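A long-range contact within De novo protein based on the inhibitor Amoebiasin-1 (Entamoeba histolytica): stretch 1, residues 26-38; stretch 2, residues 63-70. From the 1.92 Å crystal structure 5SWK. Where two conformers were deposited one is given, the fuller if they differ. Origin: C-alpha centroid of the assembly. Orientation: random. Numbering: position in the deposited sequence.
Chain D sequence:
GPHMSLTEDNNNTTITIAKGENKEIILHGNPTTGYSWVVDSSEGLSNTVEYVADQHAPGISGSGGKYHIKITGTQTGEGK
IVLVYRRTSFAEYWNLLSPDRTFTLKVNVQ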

# COMPACT_ATOMS: atom_id res chain seq x y z
N ILE D 26 -1.79 24.59 -6.64
CA ILE D 26 -3.14 24.54 -6.11
C ILE D 26 -3.96 23.56 -6.93
O ILE D 26 -4.08 23.69 -8.15
CB ILE D 26 -3.81 25.92 -6.11
CG1 ILE D 26 -2.94 26.95 -5.38
CG2 ILE D 26 -5.19 25.83 -5.47
CD1 ILE D 26 -3.49 28.36 -5.38
N LEU D 27 -4.54 22.57 -6.26
CA LEU D 27 -5.31 21.53 -6.94
C LEU D 27 -6.64 21.33 -6.26
O LEU D 27 -6.71 21.29 -5.03
CB LEU D 27 -4.54 20.22 -6.97
CG LEU D 27 -3.12 20.26 -7.55
CD1 LEU D 27 -2.39 18.99 -7.19
CD2 LEU D 27 -3.18 20.42 -9.06
N HIS D 28 -7.72 21.23 -7.03
CA HIS D 28 -9.02 21.01 -6.42
C HIS D 28 -9.09 19.58 -5.90
O HIS D 28 -8.52 18.66 -6.49
CB HIS D 28 -10.17 21.28 -7.39
CG HIS D 28 -11.52 21.26 -6.74
ND1 HIS D 28 -12.09 22.38 -6.18
CD2 HIS D 28 -12.40 20.25 -6.54
CE1 HIS D 28 -13.27 22.07 -5.67
NE2 HIS D 28 -13.48 20.78 -5.88
N GLY D 29 -9.79 19.41 -4.79
CA GLY D 29 -9.94 18.14 -4.12
C GLY D 29 -11.22 18.15 -3.30
O GLY D 29 -11.75 19.22 -2.98
N ASN D 30 -11.72 16.97 -2.99
CA ASN D 30 -12.90 16.84 -2.15
C ASN D 30 -12.71 15.76 -1.09
O ASN D 30 -13.12 14.61 -1.29
CB ASN D 30 -14.14 16.52 -2.98
CG ASN D 30 -15.41 16.74 -2.19
OD1 ASN D 30 -15.37 16.97 -0.98
ND2 ASN D 30 -16.55 16.67 -2.87
N PRO D 31 -12.11 16.13 0.04
CA PRO D 31 -11.77 15.17 1.10
C PRO D 31 -12.97 14.54 1.82
O PRO D 31 -12.76 13.63 2.62
CB PRO D 31 -10.93 16.00 2.07
CG PRO D 31 -11.33 17.41 1.81
CD PRO D 31 -11.59 17.47 0.34
N THR D 32 -14.20 14.99 1.54
CA THR D 32 -15.36 14.33 2.13
C THR D 32 -15.55 12.93 1.54
O THR D 32 -16.30 12.13 2.09
CB THR D 32 -16.66 15.14 1.93
OG1 THR D 32 -16.89 15.34 0.53
CG2 THR D 32 -16.56 16.48 2.62
N THR D 33 -14.88 12.65 0.42
CA THR D 33 -14.92 11.33 -0.20
C THR D 33 -13.89 10.41 0.44
O THR D 33 -13.90 9.20 0.22
CB THR D 33 -14.62 11.39 -1.72
OG1 THR D 33 -13.30 11.90 -1.92
CG2 THR D 33 -15.63 12.28 -2.43
N GLY D 34 -12.98 11.00 1.21
CA GLY D 34 -11.88 10.26 1.78
C GLY D 34 -10.59 10.38 0.98
O GLY D 34 -9.52 10.03 1.48
N TYR D 35 -10.68 10.88 -0.25
CA TYR D 35 -9.47 11.15 -1.04
C TYR D 35 -8.80 12.45 -0.61
O TYR D 35 -9.47 13.36 -0.13
CB TYR D 35 -9.80 11.22 -2.54
CG TYR D 35 -10.03 9.88 -3.18
CD1 TYR D 35 -11.26 9.24 -3.09
CD2 TYR D 35 -9.01 9.24 -3.90
CE1 TYR D 35 -11.48 8.00 -3.68
CE2 TYR D 35 -9.22 7.99 -4.50
CZ TYR D 35 -10.46 7.39 -4.38
OH TYR D 35 -10.70 6.16 -4.97
N SER D 36 -7.49 12.52 -0.76
CA SER D 36 -6.76 13.77 -0.56
C SER D 36 -5.52 13.80 -1.45
O SER D 36 -5.04 12.76 -1.90
CB SER D 36 -6.37 13.94 0.91
OG SER D 36 -5.46 12.93 1.30
N TRP D 37 -5.00 14.99 -1.71
CA TRP D 37 -3.72 15.13 -2.40
C TRP D 37 -2.58 14.94 -1.41
O TRP D 37 -2.53 15.60 -0.37
CB TRP D 37 -3.62 16.50 -3.09
CG TRP D 37 -4.40 16.58 -4.36
CD1 TRP D 37 -5.59 17.20 -4.56
CD2 TRP D 37 -4.03 16.00 -5.63
NE1 TRP D 37 -5.99 17.05 -5.87
CE2 TRP D 37 -5.05 16.32 -6.54
CE3 TRP D 37 -2.94 15.25 -6.06
CZ2 TRP D 37 -5.01 15.91 -7.88
CZ3 TRP D 37 -2.90 14.84 -7.39
CH2 TRP D 37 -3.93 15.17 -8.29
N VAL D 38 -1.66 14.04 -1.74
CA VAL D 38 -0.53 13.74 -0.88
C VAL D 38 0.74 13.68 -1.72
O VAL D 38 0.68 13.38 -2.91
CB VAL D 38 -0.75 12.41 -0.11
CG1 VAL D 38 -0.78 11.24 -1.05
CG2 VAL D 38 0.32 12.20 0.94
N SER D 63 -18.68 22.04 -4.28
CA SER D 63 -18.25 21.12 -3.24
C SER D 63 -16.73 21.08 -3.10
O SER D 63 -15.99 21.35 -4.05
CB SER D 63 -18.78 19.71 -3.51
N GLY D 64 -16.26 20.74 -1.90
CA GLY D 64 -14.85 20.53 -1.68
C GLY D 64 -14.05 21.80 -1.51
O GLY D 64 -14.54 22.81 -1.00
N GLY D 65 -12.80 21.75 -1.94
CA GLY D 65 -11.92 22.87 -1.75
C GLY D 65 -10.65 22.67 -2.54
O GLY D 65 -10.65 21.99 -3.56
N LYS D 66 -9.57 23.27 -2.07
CA LYS D 66 -8.32 23.23 -2.80
C LYS D 66 -7.16 22.86 -1.90
O LYS D 66 -7.07 23.31 -0.77
CB LYS D 66 -8.06 24.58 -3.48
CG LYS D 66 -9.14 24.94 -4.48
CD LYS D 66 -8.78 26.10 -5.38
CE LYS D 66 -9.92 26.37 -6.35
NZ LYS D 66 -11.22 26.42 -5.63
N TYR D 67 -6.29 22.01 -2.42
CA TYR D 67 -5.06 21.69 -1.73
C TYR D 67 -3.98 22.66 -2.19
O TYR D 67 -3.79 22.86 -3.39
CB TYR D 67 -4.65 20.23 -1.98
CG TYR D 67 -5.50 19.28 -1.17
CD1 TYR D 67 -5.07 18.81 0.06
CD2 TYR D 67 -6.75 18.90 -1.63
CE1 TYR D 67 -5.86 17.95 0.81
CE2 TYR D 67 -7.55 18.05 -0.89
CZ TYR D 67 -7.10 17.58 0.33
OH TYR D 67 -7.90 16.73 1.05
N HIS D 68 -3.33 23.28 -1.22
CA HIS D 68 -2.22 24.17 -1.48
C HIS D 68 -0.94 23.43 -1.15
O HIS D 68 -0.68 23.11 0.01
CB HIS D 68 -2.33 25.45 -0.66
CG HIS D 68 -3.47 26.34 -1.06
ND1 HIS D 68 -3.31 27.68 -1.36
CD2 HIS D 68 -4.80 26.09 -1.19
CE1 HIS D 68 -4.48 28.21 -1.66
NE2 HIS D 68 -5.40 27.26 -1.57
N ILE D 69 -0.16 23.13 -2.18
CA ILE D 69 1.12 22.49 -1.94
C ILE D 69 2.22 23.51 -2.19
O ILE D 69 2.51 23.87 -3.32
CB ILE D 69 1.32 21.25 -2.82
CG1 ILE D 69 0.17 20.25 -2.62
CG2 ILE D 69 2.65 20.57 -2.48
CD1 ILE D 69 -0.97 20.40 -3.61
N LYS D 70 2.82 23.97 -1.10
CA LYS D 70 3.87 24.97 -1.17
C LYS D 70 5.22 24.27 -1.26
O LYS D 70 5.58 23.53 -0.36
CB LYS D 70 3.80 25.89 0.06
CG LYS D 70 4.91 26.93 0.12

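How does stretch 2 approach its partner before the strand begins? Ser63 O lies 3.2 Å from His28 NE2, near the plane of the imidazole. Gly64 follows with positive phi, and its CA packs 3.6 Å from Gly29 O. A side chain would not fit here: an ideal CB would stand 2.6 Å from Gly29 O and 3.2 Å from Asn30 CB.

What fixes the register of the two strands? They run antiparallel, and Gly65 makes the first pair of hydrogen bonds, Gly65 N to Gly29 O at 2.9 Å and Gly29 N to Gly65 O at 3.0 Å. Gly65 O also sits over one face of the His28 ring, 3.0 Å from His28 ND1, at an angle too poor for a hydrogen bond. Lys66 belongs to a non-hydrogen-bonded pair with His28; on that same face of the sheet its CD reaches Ile26 CG2 at 3.6 Å.

Why does Tyr67 dominate the contact? Its backbone closes the second pair, with Tyr67 N to Leu27 O at 2.7 Å and Leu27 N to Tyr67 O at 3.0 Å, while its side chain crosses the opposite face of the sheet. There the ring passes Gly29, whose CA is 4.0 Å from Tyr67 CE2; an ideal CB on that glycine would clash with the same atom at 2.6 Å. Trp37 turns an edge toward the tyrosine face, with planes at 69°, and Trp37 CD1 comes within 3.6 Å of Tyr67 CD2. Beyond the ring, Tyr67 OH reaches Ser36 CB at 3.2 Å and Pro31 CB at 3.3 Å.

What continues the contact past Tyr67? His68 returns to the face of Ile26, whose CG1 lies over the imidazole, 4.2 Å from the ring centroid in a CH-pi contact. Ile69 then adds a looser apolar touch, its CD1 4.1 Å from Leu27 CD1.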